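Local coordinates for protein probable amidase (Thermus thermophilus, PDB 2DC0) that is a probable amidase of the amidase family, an alpha/beta protein in which helices surround a long mixed beta sheet, at residues Glu26-Phe31 with Leu157-Ala162; Pro241-Glu246 with Ser275-Gly280; Glu292-His297 with Ala318-Thr323. One frame throughout, in Å; residues are numbered along the deposited sequence.

Contact 1 (Glu26-Phe31 with Leu157-Ala162)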
ATOM      1  N   GLU A  26      -2.009  30.317  32.025  1.00 20.59           N
ATOM      2  CA  GLU A  26      -2.711  30.168  33.296  1.00 22.91           C
ATOM      3  C   GLU A  26      -3.121  28.711  33.452  1.00 21.84           C
ATOM      4  O   GLU A  26      -3.003  28.132  34.533  1.00 21.00           O
ATOM      5  CB  GLU A  26      -3.954  31.064  33.351  1.00 27.30           C
ATOM      6  CG  GLU A  26      -3.651  32.554  33.378  1.00 34.62           C
ATOM      7  CD  GLU A  26      -4.883  33.403  33.672  1.00 37.22           C
ATOM      8  OE1 GLU A  26      -5.963  33.103  33.117  1.00 36.93           O
ATOM      9  OE2 GLU A  26      -4.765  34.379  34.445  1.00 39.41           O
ATOM     10  N   ARG A  27      -3.595  28.120  32.358  1.00 21.21           N
ATOM     11  CA  ARG A  27      -4.013  26.725  32.363  1.00 20.25           C
ATOM     12  C   ARG A  27      -2.814  25.811  32.597  1.00 18.96           C
ATOM     13  O   ARG A  27      -2.912  24.822  33.323  1.00 18.41           O
ATOM     14  CB  ARG A  27      -4.684  26.362  31.035  1.00 20.55           C
ATOM     15  CG  ARG A  27      -5.920  27.191  30.693  1.00 22.98           C
ATOM     16  CD  ARG A  27      -7.087  26.885  31.620  1.00 27.14           C
ATOM     17  NE  ARG A  27      -7.591  25.525  31.435  1.00 29.32           N
ATOM     18  CZ  ARG A  27      -8.574  24.988  32.153  1.00 32.87           C
ATOM     19  NH1 ARG A  27      -9.167  25.695  33.112  1.00 30.14           N
ATOM     20  NH2 ARG A  27      -8.967  23.743  31.913  1.00 32.43           N
ATOM     21  N   ALA A  28      -1.680  26.141  31.985  1.00 17.73           N
ATOM     22  CA  ALA A  28      -0.473  25.334  32.147  1.00 18.01           C
ATOM     23  C   ALA A  28      -0.051  25.348  33.606  1.00 18.13           C
ATOM     24  O   ALA A  28       0.343  24.328  34.164  1.00 17.28           O
ATOM     25  CB  ALA A  28       0.656  25.882  31.272  1.00 16.87           C
ATOM     26  N   LYS A  29      -0.134  26.519  34.225  1.00 18.75           N
ATOM     27  CA  LYS A  29       0.241  26.644  35.622  1.00 19.20           C
ATOM     28  C   LYS A  29      -0.744  25.890  36.515  1.00 18.99           C
ATOM     29  O   LYS A  29      -0.336  25.147  37.403  1.00 17.80           O
ATOM     30  CB  LYS A  29       0.288  28.116  36.019  1.00 22.97           C
ATOM     31  CG  LYS A  29       0.821  28.375  37.423  1.00 29.37           C
ATOM     32  CD  LYS A  29       1.831  29.520  37.399  1.00 35.39           C
ATOM     33  CE  LYS A  29       1.245  30.750  36.712  1.00 38.81           C
ATOM     34  NZ  LYS A  29       2.286  31.689  36.185  1.00 42.21           N
ATOM     35  N   ALA A  30      -2.037  26.066  36.260  1.00 17.60           N
ATOM     36  CA  ALA A  30      -3.079  25.420  37.057  1.00 18.42           C
ATOM     37  C   ALA A  30      -3.047  23.892  37.038  1.00 19.66           C
ATOM     38  O   ALA A  30      -3.283  23.250  38.064  1.00 18.77           O
ATOM     39  CB  ALA A  30      -4.451  25.910  36.606  1.00 17.43           C
ATOM     40  N   PHE A  31      -2.764  23.316  35.873  1.00 19.29           N
ATOM     41  CA  PHE A  31      -2.719  21.865  35.707  1.00 20.46           C
ATOM     42  C   PHE A  31      -1.302  21.363  35.491  1.00 21.25           C
ATOM     43  O   PHE A  31      -1.079  20.341  34.839  1.00 20.89           O
ATOM     44  CB  PHE A  31      -3.600  21.456  34.522  1.00 18.87           C
ATOM     45  CG  PHE A  31      -5.068  21.567  34.804  1.00 20.63           C
ATOM     46  CD1 PHE A  31      -5.740  20.538  35.461  1.00 21.03           C
ATOM     47  CD2 PHE A  31      -5.773  22.721  34.461  1.00 20.36           C
ATOM     48  CE1 PHE A  31      -7.088  20.655  35.776  1.00 23.16           C
ATOM     49  CE2 PHE A  31      -7.120  22.849  34.772  1.00 20.62           C
ATOM     50  CZ  PHE A  31      -7.783  21.814  35.433  1.00 21.58           C
ATOM     51  N   LEU A 157      -6.991  20.304  28.160  1.00 16.22           N
ATOM     52  CA  LEU A 157      -7.009  21.257  29.261  1.00 18.32           C
ATOM     53  C   LEU A 157      -6.935  22.729  28.848  1.00 18.82           C
ATOM     54  O   LEU A 157      -6.974  23.616  29.697  1.00 18.47           O
ATOM     55  CB  LEU A 157      -5.863  20.930  30.236  1.00 17.68           C
ATOM     56  CG  LEU A 157      -5.971  19.557  30.920  1.00 18.79           C
ATOM     57  CD1 LEU A 157      -4.774  19.305  31.819  1.00 19.89           C
ATOM     58  CD2 LEU A 157      -7.257  19.516  31.723  1.00 19.15           C
ATOM     59  N   GLY A 158      -6.830  22.991  27.550  1.00 17.99           N
ATOM     60  CA  GLY A 158      -6.763  24.367  27.093  1.00 18.90           C
ATOM     61  C   GLY A 158      -5.368  24.964  27.147  1.00 18.47           C
ATOM     62  O   GLY A 158      -5.209  26.180  27.062  1.00 20.17           O
ATOM     63  N   ILE A 159      -4.354  24.121  27.309  1.00 18.18           N
ATOM     64  CA  ILE A 159      -2.972  24.596  27.336  1.00 17.48           C
ATOM     65  C   ILE A 159      -2.588  24.687  25.863  1.00 18.72           C
ATOM     66  O   ILE A 159      -1.921  23.805  25.311  1.00 18.16           O
ATOM     67  CB  ILE A 159      -2.054  23.600  28.075  1.00 16.94           C
ATOM     68  CG1 ILE A 159      -2.592  23.358  29.493  1.00 18.04           C
ATOM     69  CG2 ILE A 159      -0.637  24.152  28.145  1.00 17.20           C
ATOM     70  CD1 ILE A 159      -2.001  22.143  30.206  1.00 23.38           C
ATOM     71  N   GLY A 160      -3.025  25.769  25.227  1.00 18.48           N
ATOM     72  CA  GLY A 160      -2.786  25.933  23.805  1.00 17.65           C
ATOM     73  C   GLY A 160      -4.085  25.474  23.171  1.00 17.78           C
ATOM     74  O   GLY A 160      -4.813  24.687  23.783  1.00 19.60           O
ATOM     75  N   LEU A 161      -4.380  25.943  21.962  1.00 17.78           N
ATOM     76  CA  LEU A 161      -5.629  25.603  21.273  1.00 18.77           C
ATOM     77  C   LEU A 161      -5.573  24.319  20.438  1.00 18.05           C
ATOM     78  O   LEU A 161      -6.607  23.770  20.062  1.00 18.62           O
ATOM     79  CB  LEU A 161      -6.051  26.771  20.373  1.00 21.15           C
ATOM     80  CG  LEU A 161      -6.332  28.109  21.067  1.00 24.08           C
ATOM     81  CD1 LEU A 161      -6.561  29.217  20.025  1.00 27.08           C
ATOM     82  CD2 LEU A 161      -7.557  27.951  21.945  1.00 24.97           C
ATOM     83  N   ALA A 162      -4.369  23.845  20.152  1.00 15.54           N
ATOM     84  CA  ALA A 162      -4.190  22.635  19.366  1.00 14.89           C
ATOM     85  C   ALA A 162      -2.757  22.176  19.521  1.00 15.22           C
ATOM     86  O   ALA A 162      -1.937  22.882  20.103  1.00 15.04           O
ATOM     87  CB  ALA A 162      -4.499  22.904  17.891  1.00 13.76           C
TER
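R27 and L157 carry this contact, with the arginine reaching from the last turn of its helix to the end of another. CB of R27 lies 4.0 Å from CG1 of I159. CG then passes 3.8 Å from the carbonyl O of G158. The chain bends twice, at chi2 (-69°), which places CD, and at chi3, which places NE. NE gives a hydrogen bond of 2.7 Å to L157 O, almost in line with that C=O (168°), and NH2 gives a second, 3.0 Å, to the same oxygen from above the carbonyl plane. The oxygen lies in the guanidinium plane, so one side of the group grips it with two N-H groups. Over one guanidinium face sits CE2 of F31, near the rim. The F31 ring in turn takes CD2 of L157 over its centre at 4.1 Å, a CH-pi contact, while A28 CB meets I159 CG2 at 3.8 Å. G158, with positive phi, closes helix 149-157 in a Schellman motif, and the arginine's charge probably suits the carbonyls at that helix end. A28 and I159 both touch L37, so helix 17-30 and the lead into strand 163-166 meet beside edge strand 37-40.

Contact 2 (Pro241-Glu246 with Ser275-Gly280)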
ATOM      1  N   PRO A 241     -16.309  -3.719  10.959  1.00 19.35           N
ATOM      2  CA  PRO A 241     -15.557  -4.974  10.896  1.00 17.32           C
ATOM      3  C   PRO A 241     -15.733  -5.817  12.150  1.00 18.09           C
ATOM      4  O   PRO A 241     -14.813  -5.952  12.961  1.00 17.50           O
ATOM      5  CB  PRO A 241     -14.125  -4.495  10.695  1.00 18.35           C
ATOM      6  CG  PRO A 241     -14.090  -3.247  11.530  1.00 18.72           C
ATOM      7  CD  PRO A 241     -15.408  -2.576  11.204  1.00 19.77           C
ATOM      8  N   LEU A 242     -16.924  -6.393  12.292  1.00 18.00           N
ATOM      9  CA  LEU A 242     -17.248  -7.211  13.454  1.00 18.01           C
ATOM     10  C   LEU A 242     -16.282  -8.364  13.711  1.00 18.75           C
ATOM     11  O   LEU A 242     -15.910  -8.605  14.860  1.00 19.68           O
ATOM     12  CB  LEU A 242     -18.686  -7.729  13.329  1.00 17.38           C
ATOM     13  CG  LEU A 242     -19.753  -6.621  13.363  1.00 16.29           C
ATOM     14  CD1 LEU A 242     -21.147  -7.235  13.252  1.00 20.18           C
ATOM     15  CD2 LEU A 242     -19.639  -5.824  14.657  1.00 17.40           C
ATOM     16  N   ASP A 243     -15.864  -9.071  12.660  1.00 18.37           N
ATOM     17  CA  ASP A 243     -14.946 -10.187  12.860  1.00 19.06           C
ATOM     18  C   ASP A 243     -13.619  -9.704  13.455  1.00 20.09           C
ATOM     19  O   ASP A 243     -13.067 -10.337  14.359  1.00 20.63           O
ATOM     20  CB  ASP A 243     -14.742 -11.004  11.553  1.00 19.04           C
ATOM     21  CG  ASP A 243     -14.199 -10.179  10.377  1.00 19.90           C
ATOM     22  OD1 ASP A 243     -14.110  -8.937  10.456  1.00 20.76           O
ATOM     23  OD2 ASP A 243     -13.869 -10.804   9.346  1.00 20.91           O
ATOM     24  N   PHE A 244     -13.133  -8.560  12.981  1.00 19.07           N
ATOM     25  CA  PHE A 244     -11.894  -7.986  13.495  1.00 19.32           C
ATOM     26  C   PHE A 244     -12.050  -7.584  14.967  1.00 19.37           C
ATOM     27  O   PHE A 244     -11.127  -7.744  15.771  1.00 20.07           O
ATOM     28  CB  PHE A 244     -11.510  -6.747  12.682  1.00 17.83           C
ATOM     29  CG  PHE A 244     -10.277  -6.051  13.184  1.00 19.47           C
ATOM     30  CD1 PHE A 244      -9.021  -6.619  13.009  1.00 20.03           C
ATOM     31  CD2 PHE A 244     -10.375  -4.836  13.856  1.00 21.55           C
ATOM     32  CE1 PHE A 244      -7.875  -5.985  13.499  1.00 20.28           C
ATOM     33  CE2 PHE A 244      -9.237  -4.191  14.353  1.00 20.32           C
ATOM     34  CZ  PHE A 244      -7.990  -4.766  14.174  1.00 19.77           C
ATOM     35  N   LEU A 245     -13.223  -7.065  15.316  1.00 19.04           N
ATOM     36  CA  LEU A 245     -13.491  -6.607  16.686  1.00 19.98           C
ATOM     37  C   LEU A 245     -13.863  -7.706  17.671  1.00 20.43           C
ATOM     38  O   LEU A 245     -13.804  -7.513  18.887  1.00 19.65           O
ATOM     39  CB  LEU A 245     -14.608  -5.562  16.672  1.00 18.64           C
ATOM     40  CG  LEU A 245     -14.304  -4.240  15.963  1.00 18.51           C
ATOM     41  CD1 LEU A 245     -15.574  -3.400  15.890  1.00 18.05           C
ATOM     42  CD2 LEU A 245     -13.208  -3.493  16.710  1.00 16.00           C
ATOM     43  N   GLU A 246     -14.251  -8.857  17.142  1.00 21.69           N
ATOM     44  CA  GLU A 246     -14.644  -9.985  17.968  1.00 22.21           C
ATOM     45  C   GLU A 246     -13.664 -10.264  19.112  1.00 21.33           C
ATOM     46  O   GLU A 246     -12.503 -10.592  18.885  1.00 19.79           O
ATOM     47  CB  GLU A 246     -14.789 -11.218  17.080  1.00 24.79           C
ATOM     48  CG  GLU A 246     -15.340 -12.430  17.783  1.00 31.36           C
ATOM     49  CD  GLU A 246     -15.758 -13.498  16.801  1.00 35.24           C
ATOM     50  OE1 GLU A 246     -16.805 -13.320  16.143  1.00 40.33           O
ATOM     51  OE2 GLU A 246     -15.036 -14.505  16.670  1.00 38.73           O
ATOM     52  N   SER A 275     -15.975  -7.516   6.447  1.00 17.86           N
ATOM     53  CA  SER A 275     -14.973  -8.457   6.944  1.00 18.86           C
ATOM     54  C   SER A 275     -13.571  -7.863   6.837  1.00 18.47           C
ATOM     55  O   SER A 275     -13.182  -7.365   5.781  1.00 18.35           O
ATOM     56  CB  SER A 275     -15.033  -9.768   6.153  1.00 20.42           C
ATOM     57  OG  SER A 275     -13.984 -10.646   6.549  1.00 21.55           O
ATOM     58  N   LEU A 276     -12.829  -7.914   7.920  1.00 15.00           N
ATOM     59  CA  LEU A 276     -11.465  -7.405   8.005  1.00 15.00           C
ATOM     60  C   LEU A 276     -10.615  -8.273   8.928  1.00 15.00           C
ATOM     61  O   LEU A 276     -10.243  -7.834  10.011  1.00 18.08           O
ATOM     62  CB  LEU A 276     -11.475  -5.881   8.144  1.00 15.00           C
ATOM     63  CG  LEU A 276     -10.111  -5.203   8.293  1.00 15.00           C
ATOM     64  CD1 LEU A 276      -9.782  -4.416   7.035  1.00 15.00           C
ATOM     65  CD2 LEU A 276     -10.114  -4.294   9.511  1.00 15.00           C
ATOM     66  N   PRO A 277     -10.368  -9.531   8.532  1.00 19.41           N
ATOM     67  CA  PRO A 277      -9.598 -10.497   9.327  1.00 20.41           C
ATOM     68  C   PRO A 277      -8.274  -9.957   9.853  1.00 18.30           C
ATOM     69  O   PRO A 277      -8.045  -9.920  11.059  1.00 20.20           O
ATOM     70  CB  PRO A 277      -9.388 -11.657   8.354  1.00 21.26           C
ATOM     71  CG  PRO A 277     -10.600 -11.580   7.472  1.00 22.55           C
ATOM     72  CD  PRO A 277     -10.704 -10.098   7.214  1.00 20.37           C
ATOM     73  N   LEU A 278      -7.401  -9.560   8.937  1.00 18.99           N
ATOM     74  CA  LEU A 278      -6.096  -9.023   9.301  1.00 19.80           C
ATOM     75  C   LEU A 278      -5.389  -9.937  10.293  1.00 18.65           C
ATOM     76  O   LEU A 278      -4.799  -9.471  11.269  1.00 19.12           O
ATOM     77  CB  LEU A 278      -6.256  -7.623   9.910  1.00 18.62           C
ATOM     78  CG  LEU A 278      -6.890  -6.568   8.992  1.00 19.81           C
ATOM     79  CD1 LEU A 278      -6.993  -5.231   9.726  1.00 17.43           C
ATOM     80  CD2 LEU A 278      -6.044  -6.421   7.735  1.00 18.82           C
ATOM     81  N   GLU A 279      -5.447 -11.240  10.051  1.00 20.23           N
ATOM     82  CA  GLU A 279      -4.799 -12.177  10.958  1.00 21.55           C
ATOM     83  C   GLU A 279      -3.296 -11.949  10.994  1.00 19.48           C
ATOM     84  O   GLU A 279      -2.654 -11.788   9.953  1.00 20.32           O
ATOM     85  CB  GLU A 279      -5.103 -13.618  10.545  1.00 25.62           C
ATOM     86  CG  GLU A 279      -6.596 -13.902  10.445  1.00 35.20           C
ATOM     87  CD  GLU A 279      -6.905 -15.380  10.347  1.00 39.81           C
ATOM     88  OE1 GLU A 279      -6.340 -16.053   9.455  1.00 42.49           O
ATOM     89  OE2 GLU A 279      -7.719 -15.867  11.163  1.00 43.43           O
ATOM     90  N   GLY A 280      -2.752 -11.923  12.206  1.00 19.05           N
ATOM     91  CA  GLY A 280      -1.328 -11.719  12.403  1.00 19.64           C
ATOM     92  C   GLY A 280      -0.849 -10.286  12.227  1.00 19.53           C
ATOM     93  O   GLY A 280       0.351 -10.029  12.270  1.00 19.97           O
TER
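The F244 ring takes CD2 of L276 over one face, 4.1 Å above the plane and shifted toward the rim, with P277 O at its edge. The contact belongs to a beta-alpha-beta unit: strands 237-240 and 270-273 run parallel at one margin of the main sheet, helix 251-263 lies between them in the chain, and the two segments are what follows each strand. CD1 of L278 comes in at a slant, 3.9 Å from F244 CE1. The other flat group is the D243 carboxylate, which turns its syn side to the 275-280 loop. OD1 takes the L276 N-H on its syn lone pair, 3.0 Å and nearly straight at 173°. OD2 accepts from S275 OG at 2.8 Å, with the hydroxyl 23° out of the carboxylate plane. CG of F244, anti to the backbone N (chi1 177°), sets the ring alongside L276, both side chains pointing the same way. Helix 324-345 packs against the loop, with L341 and A344 touching L276 and E340 OE1 accepting from L278 N; P387 touches both F244 and L278. Back at the start of the short helix, CB of P241 rests 3.9 Å from CB of L276.

Contact 3 (Glu292-His297 with Ala318-Thr323)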
ATOM      1  N   GLU A 292      12.768  -1.094  12.174  1.00 16.61           N
ATOM      2  CA  GLU A 292      13.138   0.237  11.693  1.00 17.40           C
ATOM      3  C   GLU A 292      13.556   1.156  12.835  1.00 18.53           C
ATOM      4  O   GLU A 292      14.533   1.898  12.708  1.00 18.43           O
ATOM      5  CB  GLU A 292      11.980   0.890  10.907  1.00 17.51           C
ATOM      6  CG  GLU A 292      11.596   0.163   9.612  1.00 16.93           C
ATOM      7  CD  GLU A 292      10.630   0.961   8.724  1.00 19.84           C
ATOM      8  OE1 GLU A 292      10.073   1.983   9.178  1.00 18.70           O
ATOM      9  OE2 GLU A 292      10.420   0.554   7.564  1.00 17.96           O
ATOM     10  N   ALA A 293      12.826   1.101  13.948  1.00 16.57           N
ATOM     11  CA  ALA A 293      13.127   1.951  15.097  1.00 17.91           C
ATOM     12  C   ALA A 293      14.495   1.631  15.693  1.00 18.56           C
ATOM     13  O   ALA A 293      15.242   2.533  16.083  1.00 16.87           O
ATOM     14  CB  ALA A 293      12.043   1.796  16.162  1.00 16.83           C
ATOM     15  N   ALA A 294      14.822   0.347  15.768  1.00 17.45           N
ATOM     16  CA  ALA A 294      16.106  -0.055  16.324  1.00 19.84           C
ATOM     17  C   ALA A 294      17.269   0.461  15.473  1.00 19.96           C
ATOM     18  O   ALA A 294      18.315   0.825  16.003  1.00 21.11           O
ATOM     19  CB  ALA A 294      16.176  -1.571  16.448  1.00 20.06           C
ATOM     20  N   ARG A 295      17.091   0.499  14.158  1.00 18.80           N
ATOM     21  CA  ARG A 295      18.164   0.968  13.300  1.00 20.85           C
ATOM     22  C   ARG A 295      18.350   2.480  13.418  1.00 21.21           C
ATOM     23  O   ARG A 295      19.428   3.006  13.144  1.00 22.11           O
ATOM     24  CB  ARG A 295      17.909   0.541  11.849  1.00 21.96           C
ATOM     25  CG  ARG A 295      17.765  -0.987  11.685  1.00 23.46           C
ATOM     26  CD  ARG A 295      18.955  -1.701  12.326  1.00 23.90           C
ATOM     27  NE  ARG A 295      18.945  -3.167  12.258  1.00 23.32           N
ATOM     28  CZ  ARG A 295      18.063  -3.961  12.863  1.00 25.03           C
ATOM     29  NH1 ARG A 295      17.073  -3.446  13.587  1.00 24.23           N
ATOM     30  NH2 ARG A 295      18.207  -5.281  12.798  1.00 21.27           N
ATOM     31  N   ILE A 296      17.306   3.186  13.838  1.00 21.78           N
ATOM     32  CA  ILE A 296      17.417   4.630  14.018  1.00 20.89           C
ATOM     33  C   ILE A 296      18.269   4.936  15.243  1.00 19.87           C
ATOM     34  O   ILE A 296      19.118   5.820  15.215  1.00 19.66           O
ATOM     35  CB  ILE A 296      16.047   5.278  14.249  1.00 23.11           C
ATOM     36  CG1 ILE A 296      15.205   5.164  12.978  1.00 23.82           C
ATOM     37  CG2 ILE A 296      16.228   6.737  14.683  1.00 20.58           C
ATOM     38  CD1 ILE A 296      15.732   5.880  11.704  1.00 23.38           C
ATOM     39  N   HIS A 297      18.029   4.192  16.317  1.00 20.50           N
ATOM     40  CA  HIS A 297      18.729   4.396  17.581  1.00 21.32           C
ATOM     41  C   HIS A 297      19.823   3.375  17.842  1.00 22.59           C
ATOM     42  O   HIS A 297      20.252   3.197  18.981  1.00 23.77           O
ATOM     43  CB  HIS A 297      17.715   4.353  18.720  1.00 19.96           C
ATOM     44  CG  HIS A 297      16.632   5.375  18.590  1.00 19.59           C
ATOM     45  ND1 HIS A 297      16.804   6.693  18.955  1.00 19.02           N
ATOM     46  CD2 HIS A 297      15.377   5.286  18.083  1.00 17.34           C
ATOM     47  CE1 HIS A 297      15.704   7.373  18.677  1.00 18.18           C
ATOM     48  NE2 HIS A 297      14.824   6.541  18.148  1.00 16.87           N
ATOM     49  N   ALA A 318      14.685  -5.938  20.900  1.00 18.28           N
ATOM     50  CA  ALA A 318      13.908  -6.910  20.148  1.00 17.49           C
ATOM     51  C   ALA A 318      14.031  -6.526  18.673  1.00 17.92           C
ATOM     52  O   ALA A 318      14.062  -7.390  17.799  1.00 18.33           O
ATOM     53  CB  ALA A 318      12.446  -6.879  20.596  1.00 19.32           C
ATOM     54  N   GLY A 319      14.123  -5.223  18.411  1.00 17.38           N
ATOM     55  CA  GLY A 319      14.259  -4.743  17.044  1.00 18.30           C
ATOM     56  C   GLY A 319      15.607  -5.110  16.435  1.00 18.92           C
ATOM     57  O   GLY A 319      15.713  -5.364  15.232  1.00 16.88           O
ATOM     58  N   LEU A 320      16.644  -5.138  17.269  1.00 18.15           N
ATOM     59  CA  LEU A 320      17.984  -5.484  16.817  1.00 19.06           C
ATOM     60  C   LEU A 320      18.142  -6.988  16.676  1.00 18.69           C
ATOM     61  O   LEU A 320      19.025  -7.465  15.962  1.00 20.19           O
ATOM     62  CB  LEU A 320      19.034  -4.958  17.800  1.00 20.23           C
ATOM     63  CG  LEU A 320      19.246  -3.447  17.811  1.00 21.65           C
ATOM     64  CD1 LEU A 320      20.360  -3.092  18.786  1.00 24.29           C
ATOM     65  CD2 LEU A 320      19.600  -2.976  16.408  1.00 22.45           C
ATOM     66  N   ALA A 321      17.288  -7.730  17.373  1.00 17.66           N
ATOM     67  CA  ALA A 321      17.308  -9.190  17.336  1.00 18.78           C
ATOM     68  C   ALA A 321      16.650  -9.688  16.048  1.00 19.38           C
ATOM     69  O   ALA A 321      16.872 -10.827  15.620  1.00 18.51           O
ATOM     70  CB  ALA A 321      16.581  -9.761  18.561  1.00 18.58           C
ATOM     71  N   LEU A 322      15.825  -8.834  15.446  1.00 18.57           N
ATOM     72  CA  LEU A 322      15.170  -9.158  14.183  1.00 18.53           C
ATOM     73  C   LEU A 322      16.192  -8.857  13.094  1.00 19.01           C
ATOM     74  O   LEU A 322      16.852  -7.820  13.132  1.00 19.39           O
ATOM     75  CB  LEU A 322      13.921  -8.286  13.977  1.00 17.87           C
ATOM     76  CG  LEU A 322      12.778  -8.503  14.977  1.00 17.84           C
ATOM     77  CD1 LEU A 322      11.681  -7.465  14.763  1.00 18.19           C
ATOM     78  CD2 LEU A 322      12.228  -9.915  14.796  1.00 17.16           C
ATOM     79  N   THR A 323      16.318  -9.762  12.131  1.00 18.82           N
ATOM     80  CA  THR A 323      17.269  -9.592  11.037  1.00 21.54           C
ATOM     81  C   THR A 323      16.610  -8.958   9.820  1.00 21.05           C
ATOM     82  O   THR A 323      15.402  -8.747   9.808  1.00 19.77           O
ATOM     83  CB  THR A 323      17.827 -10.943  10.602  1.00 22.46           C
ATOM     84  OG1 THR A 323      16.753 -11.742  10.090  1.00 24.64           O
ATOM     85  CG2 THR A 323      18.461 -11.656  11.787  1.00 23.01           C
TER
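R295 holds the end of helix 310-321 by two backbone carbonyls. Its NH1 donates to G319 O over 2.9 Å, a fairly straight bond (160° at the hydrogen) that arrives from above the carbonyl plane. Its NH2 donates to L322 O, also at 2.9 Å; this bond is more bent at the hydrogen (139°), although the nitrogen lies nearly along the C=O axis. Both oxygens sit at the guanidinium edge, close to its plane, and two different N-H groups are thus engaged, which should hold the group's rotation. CD2 of L320 lies over one face, 3.8 Å above the plane and toward the rim, and the same methyl touches CB of A294 at 3.7 Å. The R295 chain bends at chi2 (-52°), where CD turns, and the R295 and L320 side chains cross at a slant.

Next to the arginine in sequence, A294 packs its CB on backbone: it stands 3.6 Å from the carbonyl carbon of G319. Because G319 carries no side chain, the two helices come within 5.1 Å, CA to CA, at A294 and G319. This is small-residue helix packing inside the helical excursion, without strands, that the chain makes between strands 270-273 and 350-354 of the main sheet. Outside the two segments, R295 also meets Y291 in a cation-pi contact and R328 of the second subunit, so the arginine lies by the subunit interface. E298 and L301 of helix 298-303 touch L320 from the link between the two helices. T323, which follows the L322 carbonyl, is the N-cap of helix 324-345, and its N bonds to D326 OD2.

Overall arrangement
From the N terminus, contact 1 comes first: the turn after helix 149-157 comes back against helix 17-30, closing a long loop that carries strands 37-40, 69-73 and 110-115. Contact 2 then closes a shorter loop holding helix 251-263 and strand 270-273, joining the ends of neighbouring strands 237-240 and 270-273 at the other margin of the main sheet; its centre lies 39 Å from that of contact 1, on the opposite side of the chain's centre. Contact 3 follows, closing a still shorter, mostly helical loop. The three run in series, none enclosing or crossing another. Helix 281-296 leads from contact 2 into contact 3, and helix 324-345 runs back from the end of contact 3 to cover contact 2.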